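Long-range contacts in glycerol dehydratase (Clostridium butyricum, PDB 1R8W), which probably acts as a glycyl-radical lyase of the pyruvate formate-lyase family, removing water from glycerol: residues Cys26-Arg31 / Ser82-Pro87; Arg50-Leu55 / Ile209-Ala214. All coordinates share one frame; numbering follows the deposited sequence.

Interaction 1: Cys26-Arg31 / Ser82-Pro87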
loop_
_atom_site.group_PDB
_atom_site.type_symbol
_atom_site.label_atom_id
_atom_site.label_comp_id
_atom_site.label_asym_id
_atom_site.label_seq_id
_atom_site.Cartn_x
_atom_site.Cartn_y
_atom_site.Cartn_z
ATOM N N CYS A 26 23.670 27.123 -5.051
ATOM C CA CYS A 26 24.375 25.864 -5.197
ATOM C C CYS A 26 23.544 24.707 -4.686
ATOM O O CYS A 26 22.547 24.899 -3.994
ATOM C CB CYS A 26 25.700 25.909 -4.435
ATOM S SG CYS A 26 25.521 25.883 -2.637
ATOM N N VAL A 27 23.973 23.502 -5.035
ATOM C CA VAL A 27 23.304 22.287 -4.609
ATOM C C VAL A 27 24.096 21.676 -3.452
ATOM O O VAL A 27 25.241 21.265 -3.631
ATOM C CB VAL A 27 23.235 21.277 -5.766
ATOM C CG1 VAL A 27 22.597 19.986 -5.296
ATOM C CG2 VAL A 27 22.452 21.875 -6.921
ATOM N N GLU A 28 23.498 21.633 -2.266
ATOM C CA GLU A 28 24.179 21.064 -1.110
ATOM C C GLU A 28 23.763 19.609 -0.965
ATOM O O GLU A 28 22.750 19.198 -1.526
ATOM C CB GLU A 28 23.865 21.881 0.142
ATOM C CG GLU A 28 24.113 23.370 -0.071
ATOM C CD GLU A 28 24.261 24.151 1.218
ATOM O OE1 GLU A 28 23.680 23.732 2.242
ATOM O OE2 GLU A 28 24.948 25.199 1.204
ATOM N N SER A 29 24.536 18.828 -0.219
ATOM C CA SER A 29 24.262 17.396 -0.089
ATOM C C SER A 29 23.817 16.829 1.257
ATOM O O SER A 29 23.481 15.648 1.347
ATOM C CB SER A 29 25.494 16.618 -0.548
ATOM O OG SER A 29 26.622 16.996 0.225
ATOM N N GLU A 30 23.815 17.646 2.297
ATOM C CA GLU A 30 23.432 17.167 3.617
ATOM C C GLU A 30 22.113 16.390 3.691
ATOM O O GLU A 30 22.102 15.235 4.121
ATOM C CB GLU A 30 23.403 18.331 4.609
ATOM C CG GLU A 30 24.779 18.774 5.124
ATOM C CD GLU A 30 25.688 19.336 4.042
ATOM O OE1 GLU A 30 25.209 20.127 3.201
ATOM O OE2 GLU A 30 26.889 18.999 4.047
ATOM N N ARG A 31 21.005 17.002 3.278
ATOM C CA ARG A 31 19.721 16.310 3.349
ATOM C C ARG A 31 19.694 14.992 2.590
ATOM O O ARG A 31 19.158 14.004 3.083
ATOM C CB ARG A 31 18.585 17.188 2.834
ATOM C CG ARG A 31 17.218 16.514 2.940
ATOM C CD ARG A 31 16.104 17.349 2.326
ATOM N NE ARG A 31 14.795 16.726 2.511
ATOM C CZ ARG A 31 14.381 15.619 1.894
ATOM N NH1 ARG A 31 15.166 14.988 1.028
ATOM N NH2 ARG A 31 13.171 15.139 2.149
ATOM N N SER A 82 20.185 28.739 -1.802
ATOM C CA SER A 82 20.638 27.498 -2.425
ATOM C C SER A 82 19.635 26.366 -2.246
ATOM O O SER A 82 18.592 26.545 -1.622
ATOM C CB SER A 82 22.004 27.105 -1.867
ATOM O OG SER A 82 22.958 28.114 -2.163
ATOM N N SER A 83 19.949 25.198 -2.791
ATOM C CA SER A 83 19.026 24.071 -2.720
ATOM C C SER A 83 19.557 22.758 -2.153
ATOM O O SER A 83 20.697 22.360 -2.381
ATOM C CB SER A 83 18.443 23.806 -4.114
ATOM O OG SER A 83 17.629 22.646 -4.120
ATOM N N GLN A 84 18.683 22.083 -1.421
ATOM C CA GLN A 84 18.976 20.798 -0.812
ATOM C C GLN A 84 18.522 19.794 -1.885
ATOM O O GLN A 84 17.967 20.205 -2.903
ATOM C CB GLN A 84 18.143 20.688 0.466
ATOM C CG GLN A 84 18.780 19.995 1.649
ATOM C CD GLN A 84 20.202 20.433 1.943
ATOM O OE1 GLN A 84 21.150 19.818 1.471
ATOM N NE2 GLN A 84 20.355 21.494 2.725
ATOM N N VAL A 85 18.753 18.500 -1.681
ATOM C CA VAL A 85 18.353 17.495 -2.673
ATOM C C VAL A 85 17.278 16.543 -2.147
ATOM O O VAL A 85 17.264 16.211 -0.960
ATOM C CB VAL A 85 19.575 16.676 -3.151
ATOM C CG1 VAL A 85 19.125 15.498 -3.993
ATOM C CG2 VAL A 85 20.503 17.566 -3.958
ATOM N N PHE A 86 16.377 16.108 -3.031
ATOM C CA PHE A 86 15.292 15.210 -2.639
ATOM C C PHE A 86 15.240 13.957 -3.500
ATOM O O PHE A 86 14.381 13.825 -4.372
ATOM C CB PHE A 86 13.954 15.945 -2.701
ATOM C CG PHE A 86 13.871 17.121 -1.764
ATOM C CD1 PHE A 86 14.650 18.254 -1.976
ATOM C CD2 PHE A 86 13.034 17.086 -0.655
ATOM C CE1 PHE A 86 14.597 19.326 -1.101
ATOM C CE2 PHE A 86 12.974 18.155 0.226
ATOM C CZ PHE A 86 13.758 19.278 0.003
ATOM N N PRO A 87 16.142 13.000 -3.226
ATOM C CA PRO A 87 16.315 11.708 -3.903
ATOM C C PRO A 87 15.067 10.848 -3.951
ATOM O O PRO A 87 14.897 10.059 -4.877
ATOM C CB PRO A 87 17.395 11.014 -3.075
ATOM C CG PRO A 87 18.052 12.109 -2.319
ATOM C CD PRO A 87 16.930 13.024 -1.983
HETATM O O HOH W 1 20.865 17.636 0.109
HETATM O O HOH W 2 23.277 21.823 3.982
#
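Cys-26 opens the contact through its backbone, whose N donates to Ser-82 OG and whose O receives Ser-83 N (2.9 Å, nearly straight at 175°). Ser-82 OG also bonds to Pro-80 O. Val-27 faces Ser-83 in a single beta bridge, with its CG1 methyl against Val-85 CG2 at 3.5 Å. Glu-28 N closes the bridge on Ser-83 O (2.9 Å). The Glu-28 carboxylate turns to the backbone N atoms of Lys-78 and Glu-79. One water receives Val-85 N and donates to Glu-28 O and Gln-84 OE1; a second donates to Glu-28 OE1 and Glu-30 OE1 and accepts from Gln-84 NE2, which is bound to Leu-76 O as well. A bend at chi2 (46°) brings the Gln-84 amide back over the first segment, where OE1 takes a weak bond from Arg-31 N (3.3 Å). With CG anti to its backbone N and the chain extended as far as NE, Arg-31 reaches past Gln-84 to lay its guanidinium flat on Phe-86, centres 3.8 Å apart and planes inclined by 25°. NH1 donates to an in-plane lone pair of Val-85 O (3.1 Å), which lies somewhat out of the guanidinium plane, while NE binds Ile-276 O and NH2 pairs with Glu-88. These bonds and the stack together fix the rotation of the buried guanidinium. A lone beta bridge, followed by a guanidinium-phenylalanine stack, thus joins the chain entering helix 30-41 to the loop between helix 47-61 and helix 92-97 within the pyruvate formate-lyase-like region.

Interaction 2: Arg50-Leu55 / Ile209-Ala214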
loop_
_atom_site.group_PDB
_atom_site.type_symbol
_atom_site.label_atom_id
_atom_site.label_comp_id
_atom_site.label_asym_id
_atom_site.label_seq_id
_atom_site.Cartn_x
_atom_site.Cartn_y
_atom_site.Cartn_z
ATOM N N ARG A 50 8.522 5.474 7.877
ATOM C CA ARG A 50 9.807 5.748 7.247
ATOM C C ARG A 50 9.954 7.251 7.021
ATOM O O ARG A 50 11.022 7.823 7.237
ATOM C CB ARG A 50 9.892 5.015 5.910
ATOM C CG ARG A 50 9.830 3.511 6.042
ATOM C CD ARG A 50 11.106 2.892 5.525
ATOM N NE ARG A 50 11.044 2.604 4.099
ATOM C CZ ARG A 50 12.094 2.265 3.360
ATOM N NH1 ARG A 50 13.296 2.179 3.910
ATOM N NH2 ARG A 50 11.937 1.991 2.074
ATOM N N ARG A 51 8.869 7.885 6.587
ATOM C CA ARG A 51 8.870 9.321 6.342
ATOM C C ARG A 51 8.995 10.115 7.650
ATOM O O ARG A 51 9.652 11.158 7.693
ATOM C CB ARG A 51 7.590 9.731 5.600
ATOM C CG ARG A 51 7.489 9.210 4.167
ATOM C CD ARG A 51 8.601 9.755 3.284
ATOM N NE ARG A 51 8.744 11.202 3.446
ATOM C CZ ARG A 51 9.506 11.976 2.678
ATOM N NH1 ARG A 51 10.204 11.452 1.676
ATOM N NH2 ARG A 51 9.573 13.275 2.919
ATOM N N ALA A 52 8.367 9.623 8.713
ATOM C CA ALA A 52 8.427 10.306 9.996
ATOM C C ALA A 52 9.838 10.200 10.559
ATOM O O ALA A 52 10.423 11.193 10.984
ATOM C CB ALA A 52 7.428 9.695 10.959
ATOM N N LEU A 53 10.383 8.988 10.553
ATOM C CA LEU A 53 11.728 8.738 11.059
ATOM C C LEU A 53 12.795 9.469 10.246
ATOM O O LEU A 53 13.803 9.913 10.792
ATOM C CB LEU A 53 12.013 7.233 11.055
ATOM C CG LEU A 53 11.785 6.404 12.330
ATOM C CD1 LEU A 53 10.887 7.120 13.308
ATOM C CD2 LEU A 53 11.204 5.064 11.936
ATOM N N ALA A 54 12.572 9.591 8.939
ATOM C CA ALA A 54 13.519 10.274 8.062
ATOM C C ALA A 54 13.560 11.764 8.387
ATOM O O ALA A 54 14.629 12.369 8.425
ATOM C CB ALA A 54 13.126 10.070 6.609
ATOM N N LEU A 55 12.391 12.353 8.617
ATOM C CA LEU A 55 12.316 13.768 8.943
ATOM C C LEU A 55 13.027 13.993 10.271
ATOM O O LEU A 55 13.723 14.989 10.461
ATOM C CB LEU A 55 10.855 14.213 9.037
ATOM C CG LEU A 55 10.614 15.697 9.330
ATOM C CD1 LEU A 55 11.293 16.532 8.268
ATOM C CD2 LEU A 55 9.132 15.988 9.359
ATOM N N ILE A 209 3.165 12.388 15.697
ATOM C CA ILE A 209 3.813 12.673 16.976
ATOM C C ILE A 209 5.331 12.787 16.795
ATOM O O ILE A 209 5.947 13.774 17.210
ATOM C CB ILE A 209 3.549 11.552 18.014
ATOM C CG1 ILE A 209 2.044 11.321 18.202
ATOM C CG2 ILE A 209 4.206 11.922 19.347
ATOM C CD1 ILE A 209 1.329 12.429 18.924
ATOM N N ILE A 210 5.930 11.768 16.187
ATOM C CA ILE A 210 7.368 11.755 15.959
ATOM C C ILE A 210 7.814 12.985 15.184
ATOM O O ILE A 210 8.827 13.598 15.522
ATOM C CB ILE A 210 7.797 10.503 15.179
ATOM C CG1 ILE A 210 7.517 9.259 16.021
ATOM C CG2 ILE A 210 9.277 10.590 14.814
ATOM C CD1 ILE A 210 7.830 7.957 15.316
ATOM N N SER A 211 7.059 13.349 14.150
ATOM C CA SER A 211 7.393 14.512 13.335
ATOM C C SER A 211 7.352 15.835 14.098
ATOM O O SER A 211 8.279 16.639 14.009
ATOM C CB SER A 211 6.463 14.591 12.126
ATOM O OG SER A 211 6.651 13.469 11.291
ATOM N N CYS A 212 6.280 16.072 14.843
ATOM C CA CYS A 212 6.180 17.315 15.597
ATOM C C CYS A 212 7.227 17.359 16.695
ATOM O O CYS A 212 7.693 18.430 17.087
ATOM C CB CYS A 212 4.785 17.463 16.193
ATOM S SG CYS A 212 3.530 17.736 14.929
ATOM N N GLU A 213 7.602 16.184 17.182
ATOM C CA GLU A 213 8.608 16.096 18.220
ATOM C C GLU A 213 9.944 16.478 17.600
ATOM O O GLU A 213 10.729 17.206 18.201
ATOM C CB GLU A 213 8.647 14.677 18.790
ATOM C CG GLU A 213 8.383 14.628 20.287
ATOM C CD GLU A 213 7.769 13.314 20.741
ATOM O OE1 GLU A 213 8.293 12.242 20.358
ATOM O OE2 GLU A 213 6.765 13.358 21.491
ATOM N N ALA A 214 10.189 16.002 16.386
ATOM C CA ALA A 214 11.430 16.324 15.688
ATOM C C ALA A 214 11.464 17.824 15.418
ATOM O O ALA A 214 12.510 18.462 15.525
ATOM C CB ALA A 214 11.519 15.556 14.377
#
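Helix segments 50-55 and 209-214 run almost parallel, their N-to-C directions differing by 11° and their axes approaching to 8.5 Å. The backbones come nearest at Ala-52 and Ser-211, with CA atoms 5.5 Å apart, a closeness allowed by the small side chains at both positions. Ala-52 points its CB at the other helix, where Ser-211 OG lies 3.9 Å from that methyl. The hydroxyl makes no hydrogen bond across the interface; it bonds instead to Ser-207 O one turn earlier in its own helix, which satisfies it in an otherwise apolar setting. Leu-55, one turn beyond Ala-52, bears on the same serine with CD2, 4.0 Å from OG. Alongside, Ile-210 sets its CG2 branch, anti to its own backbone N, over the Ala-52 carbonyl, with CG2 4.0 Å from Ala-52 O. The other branch of Ile-210 ends in CD1, which meets Leu-53 CD1 at 3.8 Å; although the Leu-53 CB leads away from helix 197-230, the end of its chain swings back to make this methyl-to-methyl contact. Helix 30-41 covers another side of helix 47-61 at Ala-54, and helix 169-191 packs on helix 197-230 at Ile-209 and Cys-212. Pro-520 and Phe-521 of the short helix 520-523 reach Ser-211, and Phe-521 also touches Leu-55, so that this helix covers one side of the pair.

How the interactions relate
Interactions 1 and 2 are both largely buried, with centres about 20 Å apart on the same side of the chain's centre. Helices 30-41 and 47-61, consecutive in the chain, connect them: the first begins within interaction 1 and the second carries one half of interaction 2. The chemistry differs with the setting. Segments 26-31 and 82-87, mostly without regular structure, expose backbone groups to each other and are joined by hydrogen bonds, waters and a stacked cation, whereas the helices at 50-55 and 209-214 meet through small and branched side chains over a smaller interface. Glu-88 links the two regions, pairing with both Arg-31 and Arg-51 and probably offsetting the closeness of their like charges.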